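Local coordinates for protein TetR family transcriptional regulator (Chloroflexus aurantiacus, PDB 3NRG) that probably binds regulatory DNA and acts as a transcription factor of the TetR type, at residues 17-22 with 61-66; 23-28 with 37-42; 28-33 with 116-121; 69-74 with 103-108. All coordinates share one frame; numbering follows the deposited sequence.

Contact 1 (17-22 with 61-66); sequences RLIDVL and YLYLIQ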
loop_
_atom_site.group_PDB
_atom_site.type_symbol
_atom_site.label_atom_id
_atom_site.label_comp_id
_atom_site.label_asym_id
_atom_site.label_seq_id
_atom_site.Cartn_x
_atom_site.Cartn_y
_atom_site.Cartn_z
ATOM N N ARG A 17 20.284 -7.336 1.690
ATOM C CA ARG A 17 20.618 -7.293 0.267
ATOM C C ARG A 17 19.663 -8.191 -0.541
ATOM O O ARG A 17 19.235 -7.806 -1.633
ATOM C CB ARG A 17 22.079 -7.713 0.047
ATOM N N LEU A 18 19.288 -9.369 0.031
ATOM C CA LEU A 18 18.354 -10.316 -0.591
ATOM C C LEU A 18 16.929 -9.744 -0.627
ATOM O O LEU A 18 16.279 -9.797 -1.674
ATOM C CB LEU A 18 18.385 -11.679 0.151
ATOM C CG LEU A 18 17.415 -12.773 -0.342
ATOM C CD1 LEU A 18 17.693 -13.153 -1.795
ATOM C CD2 LEU A 18 17.493 -14.004 0.542
ATOM N N ILE A 19 16.456 -9.166 0.509
ATOM C CA ILE A 19 15.124 -8.554 0.592
ATOM C C ILE A 19 14.969 -7.431 -0.449
ATOM O O ILE A 19 13.939 -7.372 -1.125
ATOM C CB ILE A 19 14.781 -8.104 2.049
ATOM C CG1 ILE A 19 14.646 -9.348 2.983
ATOM C CG2 ILE A 19 13.493 -7.242 2.078
ATOM C CD1 ILE A 19 14.601 -9.051 4.495
ATOM N N ASP A 20 16.026 -6.580 -0.617
ATOM C CA ASP A 20 16.051 -5.487 -1.608
ATOM C C ASP A 20 15.854 -6.036 -3.031
ATOM O O ASP A 20 15.123 -5.447 -3.832
ATOM C CB ASP A 20 17.384 -4.710 -1.513
ATOM C CG ASP A 20 17.524 -3.580 -2.520
ATOM O OD1 ASP A 20 17.062 -2.460 -2.221
ATOM O OD2 ASP A 20 18.139 -3.807 -3.584
ATOM N N VAL A 21 16.506 -7.184 -3.338
ATOM C CA VAL A 21 16.407 -7.840 -4.649
ATOM C C VAL A 21 15.000 -8.441 -4.829
ATOM O O VAL A 21 14.392 -8.267 -5.890
ATOM C CB VAL A 21 17.533 -8.901 -4.848
ATOM C CG1 VAL A 21 17.280 -9.764 -6.091
ATOM C CG2 VAL A 21 18.900 -8.227 -4.928
ATOM N N LEU A 22 14.466 -9.102 -3.767
ATOM C CA LEU A 22 13.118 -9.693 -3.783
ATOM C C LEU A 22 12.037 -8.622 -3.965
ATOM O O LEU A 22 11.068 -8.854 -4.690
ATOM C CB LEU A 22 12.850 -10.504 -2.496
ATOM C CG LEU A 22 13.690 -11.774 -2.300
ATOM C CD1 LEU A 22 13.521 -12.323 -0.909
ATOM C CD2 LEU A 22 13.343 -12.831 -3.321
ATOM N N TYR A 61 6.374 -14.775 -1.633
ATOM C CA TYR A 61 5.362 -13.754 -1.900
ATOM C C TYR A 61 4.536 -13.428 -0.647
ATOM O O TYR A 61 4.252 -12.256 -0.391
ATOM C CB TYR A 61 4.446 -14.187 -3.053
ATOM C CG TYR A 61 3.425 -13.135 -3.430
ATOM C CD1 TYR A 61 3.789 -12.020 -4.181
ATOM C CD2 TYR A 61 2.094 -13.252 -3.037
ATOM C CE1 TYR A 61 2.858 -11.042 -4.520
ATOM C CE2 TYR A 61 1.151 -12.284 -3.377
ATOM C CZ TYR A 61 1.540 -11.176 -4.116
ATOM O OH TYR A 61 0.624 -10.211 -4.456
ATOM N N LEU A 62 4.153 -14.464 0.128
ATOM C CA LEU A 62 3.397 -14.299 1.374
ATOM C C LEU A 62 4.194 -13.498 2.396
ATOM O O LEU A 62 3.623 -12.656 3.095
ATOM C CB LEU A 62 3.018 -15.668 1.963
ATOM C CG LEU A 62 1.586 -16.140 1.713
ATOM C CD1 LEU A 62 1.385 -16.569 0.262
ATOM C CD2 LEU A 62 1.232 -17.291 2.629
ATOM N N TYR A 63 5.520 -13.759 2.486
ATOM C CA TYR A 63 6.421 -13.043 3.393
ATOM C C TYR A 63 6.467 -11.542 3.041
ATOM O O TYR A 63 6.401 -10.698 3.935
ATOM C CB TYR A 63 7.836 -13.669 3.346
ATOM C CG TYR A 63 8.909 -12.845 4.030
ATOM C CD1 TYR A 63 9.019 -12.820 5.418
ATOM C CD2 TYR A 63 9.849 -12.136 3.290
ATOM C CE1 TYR A 63 10.009 -12.071 6.054
ATOM C CE2 TYR A 63 10.844 -11.380 3.914
ATOM C CZ TYR A 63 10.925 -11.358 5.298
ATOM O OH TYR A 63 11.909 -10.628 5.918
ATOM N N LEU A 64 6.545 -11.224 1.739
ATOM C CA LEU A 64 6.590 -9.847 1.259
ATOM C C LEU A 64 5.255 -9.113 1.485
ATOM O O LEU A 64 5.261 -7.922 1.814
ATOM C CB LEU A 64 6.987 -9.806 -0.226
ATOM C CG LEU A 64 8.381 -10.350 -0.571
ATOM C CD1 LEU A 64 8.544 -10.472 -2.034
ATOM C CD2 LEU A 64 9.485 -9.474 0.006
ATOM N N ILE A 65 4.115 -9.829 1.328
ATOM C CA ILE A 65 2.774 -9.272 1.569
ATOM C C ILE A 65 2.578 -8.974 3.072
ATOM O O ILE A 65 2.100 -7.887 3.429
ATOM C CB ILE A 65 1.660 -10.213 0.975
ATOM C CG1 ILE A 65 1.592 -10.111 -0.577
ATOM C CG2 ILE A 65 0.274 -9.963 1.623
ATOM C CD1 ILE A 65 1.097 -8.725 -1.151
ATOM N N GLN A 66 3.006 -9.912 3.945
ATOM C CA GLN A 66 2.916 -9.739 5.401
ATOM C C GLN A 66 3.866 -8.632 5.882
ATOM O O GLN A 66 3.555 -7.928 6.848
ATOM C CB GLN A 66 3.203 -11.063 6.132
#
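Segments 17-22 and 61-66, on helices 12-28 and 57-78, come nearest at L22 and L64, whose CA atoms are 8.2 Å apart. L22 and L64 both start out toward the partner helix. The CD2 branch of L64 approaches L22 CB to 4.3 Å, while its other methyl, CD1, rests 4.0 Å from the backbone oxygen O of L22. With CG anti to the carbonyl carbon (chi1 -63°), L64 can present both methyls to this one residue. Leucine suits the place because its forked end fills space against a neighbouring helix turn without needing a polar partner.

One turn earlier on helix 12-28, I19 crosses Y63 at about a right angle. Its CD1 lies 3.4 Å from Y63 OH, and its CG1 stands at the edge of the ring, near the ring plane, rather than over a face. F7 of the short helix 5-8 packs edge-to-face with Y63 and also touches I19, so the N-terminal arm covers this end. L64 reaches on to L23 and F26. With only apolar and van der Waals contacts between the two segments, their fit rests on shape and burial of hydrocarbon, not on directed polar bonds.

Contact 2 (23-28 with 37-42); sequences LDEFAQ and NRITER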
loop_
_atom_site.group_PDB
_atom_site.type_symbol
_atom_site.label_atom_id
_atom_site.label_comp_id
_atom_site.label_asym_id
_atom_site.label_seq_id
_atom_site.Cartn_x
_atom_site.Cartn_y
_atom_site.Cartn_z
ATOM N N LEU A 23 12.208 -7.444 -3.320
ATOM C CA LEU A 23 11.251 -6.339 -3.450
ATOM C C LEU A 23 11.212 -5.817 -4.887
ATOM O O LEU A 23 10.129 -5.709 -5.461
ATOM C CB LEU A 23 11.572 -5.196 -2.462
ATOM C CG LEU A 23 11.255 -5.468 -0.994
ATOM C CD1 LEU A 23 11.800 -4.375 -0.110
ATOM C CD2 LEU A 23 9.771 -5.621 -0.775
ATOM N N ASP A 24 12.397 -5.560 -5.490
ATOM C CA ASP A 24 12.502 -5.093 -6.874
ATOM C C ASP A 24 11.859 -6.074 -7.856
ATOM O O ASP A 24 11.039 -5.662 -8.669
ATOM C CB ASP A 24 13.972 -4.836 -7.259
ATOM C CG ASP A 24 14.529 -3.510 -6.775
ATOM O OD1 ASP A 24 13.767 -2.514 -6.764
ATOM O OD2 ASP A 24 15.751 -3.439 -6.517
ATOM N N GLU A 25 12.190 -7.381 -7.740
ATOM C CA GLU A 25 11.669 -8.436 -8.618
ATOM C C GLU A 25 10.134 -8.576 -8.551
ATOM O O GLU A 25 9.484 -8.679 -9.592
ATOM C CB GLU A 25 12.362 -9.785 -8.311
ATOM C CG GLU A 25 11.979 -10.923 -9.252
ATOM C CD GLU A 25 12.491 -10.827 -10.681
ATOM O OE1 GLU A 25 13.413 -10.018 -10.938
ATOM O OE2 GLU A 25 11.998 -11.601 -11.535
ATOM N N PHE A 26 9.563 -8.594 -7.339
ATOM C CA PHE A 26 8.118 -8.745 -7.169
ATOM C C PHE A 26 7.314 -7.459 -7.476
ATOM O O PHE A 26 6.126 -7.550 -7.791
ATOM C CB PHE A 26 7.771 -9.308 -5.782
ATOM C CG PHE A 26 7.897 -10.812 -5.685
ATOM C CD1 PHE A 26 9.041 -11.399 -5.154
ATOM C CD2 PHE A 26 6.873 -11.643 -6.126
ATOM C CE1 PHE A 26 9.149 -12.788 -5.045
ATOM C CE2 PHE A 26 6.996 -13.034 -6.043
ATOM C CZ PHE A 26 8.130 -13.595 -5.495
ATOM N N ALA A 27 7.960 -6.278 -7.417
ATOM C CA ALA A 27 7.286 -5.015 -7.728
ATOM C C ALA A 27 7.367 -4.680 -9.226
ATOM O O ALA A 27 6.415 -4.120 -9.783
ATOM C CB ALA A 27 7.883 -3.885 -6.908
ATOM N N GLN A 28 8.503 -5.022 -9.877
ATOM C CA GLN A 28 8.731 -4.739 -11.301
ATOM C C GLN A 28 8.092 -5.783 -12.231
ATOM O O GLN A 28 7.961 -5.528 -13.433
ATOM C CB GLN A 28 10.234 -4.620 -11.598
ATOM C CG GLN A 28 10.900 -3.395 -10.971
ATOM C CD GLN A 28 12.417 -3.444 -11.064
ATOM O OE1 GLN A 28 13.006 -4.203 -11.851
ATOM N NE2 GLN A 28 13.081 -2.619 -10.273
ATOM N N ASN A 37 15.973 -17.375 -10.953
ATOM C CA ASN A 37 17.367 -17.256 -11.398
ATOM C C ASN A 37 17.825 -15.799 -11.465
ATOM O O ASN A 37 18.993 -15.514 -11.188
ATOM C CB ASN A 37 17.576 -17.955 -12.740
ATOM C CG ASN A 37 17.532 -19.464 -12.658
ATOM O OD1 ASN A 37 17.887 -20.079 -11.637
ATOM N ND2 ASN A 37 17.176 -20.096 -13.756
ATOM N N ARG A 38 16.898 -14.865 -11.806
ATOM C CA ARG A 38 17.196 -13.429 -11.832
ATOM C C ARG A 38 17.438 -12.927 -10.393
ATOM O O ARG A 38 18.320 -12.095 -10.172
ATOM C CB ARG A 38 16.059 -12.640 -12.528
ATOM C CG ARG A 38 16.324 -11.133 -12.659
ATOM C CD ARG A 38 15.536 -10.480 -13.790
ATOM N NE ARG A 38 14.084 -10.615 -13.628
ATOM C CZ ARG A 38 13.297 -11.238 -14.501
ATOM N NH1 ARG A 38 13.808 -11.769 -15.607
ATOM N NH2 ARG A 38 11.990 -11.320 -14.285
ATOM N N ILE A 39 16.705 -13.503 -9.410
ATOM C CA ILE A 39 16.869 -13.181 -7.994
ATOM C C ILE A 39 18.266 -13.575 -7.517
ATOM O O ILE A 39 18.985 -12.728 -6.995
ATOM C CB ILE A 39 15.745 -13.828 -7.134
ATOM C CG1 ILE A 39 14.379 -13.145 -7.407
ATOM C CG2 ILE A 39 16.100 -13.793 -5.624
ATOM C CD1 ILE A 39 13.157 -13.939 -6.929
ATOM N N THR A 40 18.670 -14.851 -7.753
ATOM C CA THR A 40 19.982 -15.362 -7.332
ATOM C C THR A 40 21.142 -14.642 -8.019
ATOM O O THR A 40 22.175 -14.412 -7.389
ATOM C CB THR A 40 20.055 -16.892 -7.469
ATOM O OG1 THR A 40 19.823 -17.260 -8.826
ATOM C CG2 THR A 40 19.069 -17.613 -6.550
ATOM N N GLU A 41 20.956 -14.252 -9.299
ATOM C CA GLU A 41 21.965 -13.522 -10.077
ATOM C C GLU A 41 22.160 -12.083 -9.528
ATOM O O GLU A 41 23.296 -11.664 -9.306
ATOM C CB GLU A 41 21.577 -13.494 -11.571
ATOM C CG GLU A 41 22.707 -13.067 -12.495
ATOM C CD GLU A 41 22.419 -13.167 -13.982
ATOM O OE1 GLU A 41 21.249 -13.423 -14.353
ATOM O OE2 GLU A 41 23.362 -12.959 -14.778
ATOM N N ARG A 42 21.048 -11.350 -9.290
ATOM C CA ARG A 42 21.099 -9.981 -8.762
ATOM C C ARG A 42 21.520 -9.941 -7.285
ATOM O O ARG A 42 22.180 -8.990 -6.865
ATOM C CB ARG A 42 19.755 -9.251 -8.963
ATOM C CG ARG A 42 19.498 -8.820 -10.401
#
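E25 reaches from helix 12-28 to both R38 and I39 of helix 36-43, first with hydrocarbon and then with charge. Its CB lies 4.0 Å from I39 CG1, and CG comes to 3.8 Å from the same atom, with I39 CD1 nearby; the methylenes of the glutamate thus lie against the isoleucine. CG is anti to the backbone N (chi1 -175°) and the chain bends at chi2, which swings the carboxylate round to the arginine. There OE1 takes the N-H of R38 NE at 2.8 Å on its syn lone pair, with the oxygen close to the guanidinium plane and an N-H...O angle of 154°. OE2 meets R38 NH2 at 2.8 Å in a weak, bent bond, the carboxylate and guanidinium planes being turned 37° apart. OE2 also accepts from the backbone N of S35, just before helix 36-43. Were E25 an alanine, the R38 guanidinium would probably be left without its carboxylate mate and S35 N without this acceptor. The arrangement ties helix 12-28 to helix 36-43, the leading helix of the predicted helix-turn-helix, as in the three-helix DNA-binding domain of TetR-family regulators.

Contact 3 (28-33 with 116-121); sequences QNDYDS and LYDDVP
Y31, V120 and P121 bring together two loops of the TetR fold: one joins the first two helices of the DNA-binding region, and the other follows helix 106-114 in the C-terminal region. The contact thus joins the predicted DNA-binding part of the chain to the C-terminal part.

Its tight side is built on Y31. The side chain points toward the 116-121 loop; CG anti to the backbone N (chi1 -175°) carries the ring out to the proline, and chi2 turns a face to it. P121 CD sits over the centre of the Y31 ring, 3.5 Å from the centroid and 9° off the ring normal, a CH-pi contact of the kind that proline, with its ring methylenes next to nitrogen, makes with aromatic rings. Nearer the backbone, Y31 CB packs on V120 CG1 at 3.8 Å. Y61 adds an edge-to-face partner, and K57 makes a cation-pi contact as well as a hydrogen bond to the backbone oxygen of Y31. A serine replacing Y31 would probably leave P121 without its aromatic platform and open a gap between the loops.

The other side is looser and more polar. D119, at the centre of an inverse gamma turn, has its side chain in an exposed position, while the carboxylates of D118 and D30 come close. Two acids so placed would tend to repel unless a proton or cation intervenes, but D30 was modelled in two conformers, so their closeness is doubtful. Within its own loop, D30 holds a turn, its backbone oxygen O accepting from S33 N at 2.8 Å.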
loop_
_atom_site.group_PDB
_atom_site.type_symbol
_atom_site.label_atom_id
_atom_site.label_comp_id
_atom_site.label_asym_id
_atom_site.label_seq_id
_atom_site.Cartn_x
_atom_site.Cartn_y
_atom_site.Cartn_z
ATOM N N GLN A 28 8.503 -5.022 -9.877
ATOM C CA GLN A 28 8.731 -4.739 -11.301
ATOM C C GLN A 28 8.092 -5.783 -12.231
ATOM O O GLN A 28 7.961 -5.528 -13.433
ATOM C CB GLN A 28 10.234 -4.620 -11.598
ATOM C CG GLN A 28 10.900 -3.395 -10.971
ATOM C CD GLN A 28 12.417 -3.444 -11.064
ATOM O OE1 GLN A 28 13.006 -4.203 -11.851
ATOM N NE2 GLN A 28 13.081 -2.619 -10.273
ATOM N N ASN A 29 7.720 -6.964 -11.691
ATOM C CA ASN A 29 7.164 -8.052 -12.503
ATOM C C ASN A 29 5.906 -8.663 -11.886
ATOM O O ASN A 29 5.742 -8.649 -10.662
ATOM C CB ASN A 29 8.218 -9.160 -12.715
ATOM C CG ASN A 29 9.481 -8.694 -13.381
ATOM O OD1 ASN A 29 9.562 -8.588 -14.607
ATOM N ND2 ASN A 29 10.509 -8.439 -12.588
ATOM N N ASP A 30 5.032 -9.240 -12.746
ATOM C CA ASP A 30 3.824 -9.959 -12.321
ATOM C C ASP A 30 4.247 -11.277 -11.669
ATOM O O ASP A 30 5.297 -11.817 -12.022
ATOM C CB ASP A 30 2.907 -10.231 -13.543
ATOM C CG ASP A 30 1.745 -11.180 -13.272
ATOM O OD1 ASP A 30 0.871 -10.828 -12.457
ATOM O OD2 ASP A 30 1.719 -12.273 -13.877
ATOM N N TYR A 31 3.439 -11.802 -10.720
ATOM C CA TYR A 31 3.748 -13.061 -10.018
ATOM C C TYR A 31 4.242 -14.196 -10.951
ATOM O O TYR A 31 5.243 -14.846 -10.644
ATOM C CB TYR A 31 2.553 -13.529 -9.158
ATOM C CG TYR A 31 2.869 -14.746 -8.317
ATOM C CD1 TYR A 31 3.464 -14.618 -7.066
ATOM C CD2 TYR A 31 2.623 -16.031 -8.795
ATOM C CE1 TYR A 31 3.808 -15.738 -6.312
ATOM C CE2 TYR A 31 2.960 -17.156 -8.048
ATOM C CZ TYR A 31 3.565 -17.005 -6.812
ATOM O OH TYR A 31 3.877 -18.113 -6.067
ATOM N N ASP A 32 3.537 -14.428 -12.081
ATOM C CA ASP A 32 3.886 -15.483 -13.043
ATOM C C ASP A 32 5.166 -15.161 -13.838
ATOM O O ASP A 32 5.814 -16.077 -14.348
ATOM C CB ASP A 32 2.710 -15.757 -13.994
ATOM N N SER A 33 5.529 -13.864 -13.937
ATOM C CA SER A 33 6.720 -13.415 -14.672
ATOM C C SER A 33 7.976 -13.292 -13.759
ATOM O O SER A 33 9.060 -12.951 -14.249
ATOM C CB SER A 33 6.437 -12.090 -15.378
ATOM O OG SER A 33 7.524 -11.688 -16.196
ATOM N N LEU A 116 -4.312 -6.568 -5.782
ATOM C CA LEU A 116 -5.709 -6.182 -6.005
ATOM C C LEU A 116 -6.230 -6.652 -7.374
ATOM O O LEU A 116 -7.439 -6.826 -7.538
ATOM C CB LEU A 116 -5.865 -4.655 -5.918
ATOM C CG LEU A 116 -5.655 -4.012 -4.555
ATOM C CD1 LEU A 116 -5.444 -2.529 -4.696
ATOM C CD2 LEU A 116 -6.818 -4.302 -3.621
ATOM N N TYR A 117 -5.327 -6.802 -8.367
ATOM C CA TYR A 117 -5.718 -7.120 -9.741
ATOM C C TYR A 117 -5.158 -8.453 -10.248
ATOM O O TYR A 117 -5.871 -9.198 -10.924
ATOM C CB TYR A 117 -5.314 -5.967 -10.695
ATOM C CG TYR A 117 -5.704 -4.590 -10.190
ATOM C CD1 TYR A 117 -7.013 -4.127 -10.305
ATOM C CD2 TYR A 117 -4.767 -3.755 -9.588
ATOM C CE1 TYR A 117 -7.384 -2.878 -9.810
ATOM C CE2 TYR A 117 -5.126 -2.501 -9.096
ATOM C CZ TYR A 117 -6.436 -2.064 -9.214
ATOM O OH TYR A 117 -6.790 -0.828 -8.739
ATOM N N ASP A 118 -3.879 -8.733 -9.960
ATOM C CA ASP A 118 -3.197 -9.926 -10.458
ATOM C C ASP A 118 -3.619 -11.225 -9.756
ATOM O O ASP A 118 -3.993 -11.204 -8.581
ATOM C CB ASP A 118 -1.665 -9.740 -10.395
ATOM C CG ASP A 118 -1.128 -8.618 -11.289
ATOM O OD1 ASP A 118 -1.941 -7.987 -12.015
ATOM O OD2 ASP A 118 0.101 -8.372 -11.259
ATOM N N ASP A 119 -3.542 -12.365 -10.489
ATOM C CA ASP A 119 -3.862 -13.689 -9.941
ATOM C C ASP A 119 -2.697 -14.156 -9.074
ATOM O O ASP A 119 -1.754 -14.782 -9.573
ATOM C CB ASP A 119 -4.160 -14.705 -11.076
ATOM C CG ASP A 119 -4.711 -16.056 -10.606
ATOM O OD1 ASP A 119 -4.173 -16.609 -9.613
ATOM O OD2 ASP A 119 -5.608 -16.601 -11.287
ATOM N N VAL A 120 -2.738 -13.807 -7.786
ATOM C CA VAL A 120 -1.674 -14.144 -6.843
ATOM C C VAL A 120 -2.128 -15.221 -5.840
ATOM O O VAL A 120 -3.308 -15.271 -5.485
ATOM C CB VAL A 120 -1.086 -12.886 -6.144
ATOM C CG1 VAL A 120 -0.325 -12.012 -7.141
ATOM C CG2 VAL A 120 -2.174 -12.082 -5.430
ATOM N N PRO A 121 -1.222 -16.130 -5.409
ATOM C CA PRO A 121 -1.648 -17.193 -4.495
ATOM C C PRO A 121 -1.596 -16.774 -3.032
ATOM O O PRO A 121 -0.594 -16.997 -2.352
ATOM C CB PRO A 121 -0.687 -18.337 -4.814
ATOM C CG PRO A 121 0.547 -17.666 -5.344
ATOM C CD PRO A 121 0.210 -16.254 -5.752
#

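Contact 4 (69-74 with 103-108); sequences IEQKTA and FHNPRL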
loop_
_atom_site.group_PDB
_atom_site.type_symbol
_atom_site.label_atom_id
_atom_site.label_comp_id
_atom_site.label_asym_id
_atom_site.label_seq_id
_atom_site.Cartn_x
_atom_site.Cartn_y
_atom_site.Cartn_z
ATOM N N ILE A 69 2.021 -5.352 5.166
ATOM C CA ILE A 69 0.938 -5.174 6.142
ATOM C C ILE A 69 1.502 -4.692 7.497
ATOM O O ILE A 69 1.042 -3.680 8.023
ATOM C CB ILE A 69 0.080 -6.480 6.271
ATOM C CG1 ILE A 69 -0.711 -6.755 4.953
ATOM C CG2 ILE A 69 -0.865 -6.410 7.489
ATOM C CD1 ILE A 69 -1.312 -8.172 4.826
ATOM N N GLU A 70 2.538 -5.374 8.013
ATOM C CA GLU A 70 3.179 -5.011 9.290
ATOM C C GLU A 70 3.830 -3.612 9.243
ATOM O O GLU A 70 3.748 -2.856 10.220
ATOM C CB GLU A 70 4.214 -6.076 9.698
ATOM N N GLN A 71 4.464 -3.268 8.097
ATOM C CA GLN A 71 5.126 -1.975 7.891
ATOM C C GLN A 71 4.105 -0.831 7.857
ATOM O O GLN A 71 4.367 0.235 8.414
ATOM C CB GLN A 71 5.954 -2.003 6.591
ATOM C CG GLN A 71 6.930 -0.845 6.429
ATOM C CD GLN A 71 8.206 -0.996 7.229
ATOM O OE1 GLN A 71 8.436 -1.990 7.930
ATOM N NE2 GLN A 71 9.074 -0.012 7.119
ATOM N N LYS A 72 2.937 -1.059 7.204
ATOM C CA LYS A 72 1.873 -0.054 7.088
ATOM C C LYS A 72 1.230 0.231 8.433
ATOM O O LYS A 72 0.970 1.394 8.742
ATOM C CB LYS A 72 0.819 -0.467 6.047
ATOM C CG LYS A 72 -0.151 0.664 5.674
ATOM C CD LYS A 72 -1.046 0.284 4.502
ATOM N N THR A 73 0.989 -0.830 9.246
ATOM C CA THR A 73 0.395 -0.683 10.577
ATOM C C THR A 73 1.345 0.054 11.519
ATOM O O THR A 73 0.901 0.916 12.281
ATOM C CB THR A 73 -0.045 -2.043 11.141
ATOM O OG1 THR A 73 1.093 -2.897 11.257
ATOM C CG2 THR A 73 -1.126 -2.708 10.290
ATOM N N ALA A 74 2.654 -0.248 11.440
ATOM C CA ALA A 74 3.679 0.413 12.254
ATOM C C ALA A 74 3.846 1.889 11.840
ATOM O O ALA A 74 4.116 2.738 12.690
ATOM C CB ALA A 74 5.007 -0.321 12.116
ATOM N N PHE A 103 5.125 6.504 -0.637
ATOM C CA PHE A 103 6.340 7.230 -1.024
ATOM C C PHE A 103 7.600 6.751 -0.262
ATOM O O PHE A 103 8.705 6.816 -0.820
ATOM C CB PHE A 103 6.141 8.747 -0.848
ATOM C CG PHE A 103 5.127 9.409 -1.772
ATOM C CD1 PHE A 103 4.496 8.681 -2.782
ATOM C CD2 PHE A 103 4.847 10.768 -1.666
ATOM C CE1 PHE A 103 3.575 9.295 -3.638
ATOM C CE2 PHE A 103 3.939 11.383 -2.536
ATOM C CZ PHE A 103 3.312 10.644 -3.517
ATOM N N HIS A 104 7.433 6.275 1.018
ATOM C CA HIS A 104 8.553 5.787 1.832
ATOM C C HIS A 104 8.809 4.291 1.606
ATOM O O HIS A 104 9.927 3.812 1.831
ATOM C CB HIS A 104 8.317 6.078 3.325
ATOM C CG HIS A 104 8.441 7.528 3.686
ATOM N ND1 HIS A 104 7.324 8.322 3.879
ATOM C CD2 HIS A 104 9.549 8.280 3.876
ATOM C CE1 HIS A 104 7.787 9.523 4.186
ATOM N NE2 HIS A 104 9.118 9.546 4.199
ATOM N N ASN A 105 7.778 3.549 1.150
ATOM C CA ASN A 105 7.897 2.112 0.865
ATOM C C ASN A 105 7.294 1.806 -0.515
ATOM O O ASN A 105 6.277 1.111 -0.601
ATOM C CB ASN A 105 7.218 1.285 1.968
ATOM C CG ASN A 105 7.841 1.487 3.328
ATOM O OD1 ASN A 105 7.360 2.278 4.146
ATOM N ND2 ASN A 105 8.954 0.800 3.585
ATOM N N PRO A 106 7.891 2.343 -1.618
ATOM C CA PRO A 106 7.257 2.181 -2.941
ATOM C C PRO A 106 7.157 0.755 -3.451
ATOM O O PRO A 106 6.174 0.422 -4.111
ATOM C CB PRO A 106 8.109 3.071 -3.860
ATOM C CG PRO A 106 9.405 3.222 -3.153
ATOM C CD PRO A 106 9.087 3.208 -1.696
ATOM N N ARG A 107 8.161 -0.089 -3.161
ATOM C CA ARG A 107 8.167 -1.474 -3.633
ATOM C C ARG A 107 7.162 -2.334 -2.878
ATOM O O ARG A 107 6.397 -3.061 -3.507
ATOM C CB ARG A 107 9.584 -2.066 -3.594
ATOM C CG ARG A 107 10.573 -1.265 -4.442
ATOM C CD ARG A 107 12.000 -1.723 -4.268
ATOM N NE ARG A 107 12.469 -1.577 -2.891
ATOM C CZ ARG A 107 13.663 -1.981 -2.470
ATOM N NH1 ARG A 107 14.522 -2.532 -3.319
ATOM N NH2 ARG A 107 14.009 -1.834 -1.199
ATOM N N LEU A 108 7.092 -2.185 -1.544
ATOM C CA LEU A 108 6.101 -2.904 -0.729
ATOM C C LEU A 108 4.688 -2.511 -1.139
ATOM O O LEU A 108 3.824 -3.381 -1.299
ATOM C CB LEU A 108 6.314 -2.618 0.776
ATOM C CG LEU A 108 7.423 -3.428 1.467
ATOM C CD1 LEU A 108 7.736 -2.858 2.832
ATOM C CD2 LEU A 108 7.038 -4.900 1.588
#
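N105 and L108 are the residues of 103-108 that meet Q71, at the point where helix 87-104 gives way to helix 106-114; the nearest CA atoms are those of Q71 and N105, 8.6 Å apart. N105 is the first residue to leave helical backbone angles and stands directly before the next helix, a break asparagine tolerates. Its amide lies across that of Q71, the two side chains crossing at about a right angle and the amide planes 79° apart. N105 ND2 is 3.6 Å from Q71 NE2 and 3.9 Å from Q71 CG, so the groups touch without bonding to each other. Q71 gets there with CG opposite the backbone N (chi1 -167°) and a bend at chi2.

P106 opens the new helix, where a proline needs no N-H to donate. R107 turns to helix 12-28, forming a salt bridge with D20. L108 comes back toward Q71, its CD1 4.2 Å from Q71 CG; the leucine is buried and also packs on L23. The whole is a sparse contact between a helix and the break between two helices, in the all-helical TetR fold, where helix 57-78 runs on from the DNA-binding region alongside the C-terminal bundle.

In the fold
From the N terminus, helix 12-28 supplies the first side of contacts 1 and 2. Contact 2 closes a short loop back from helix 36-43, and this lies within the wider loop that contact 1 closes on helix 57-78; F26 and I39 join the two interfaces into one core. Contact 3 starts in the loop just after helix 12-28 and ends far along the chain, so it crosses both, and Y61 bridges it to contact 1. Contact 4 opens only after contact 1 has closed and falls within the span of contact 3. R107 links contact 4 back to helix 12-28, tying the DNA-binding region to the C-terminal helices.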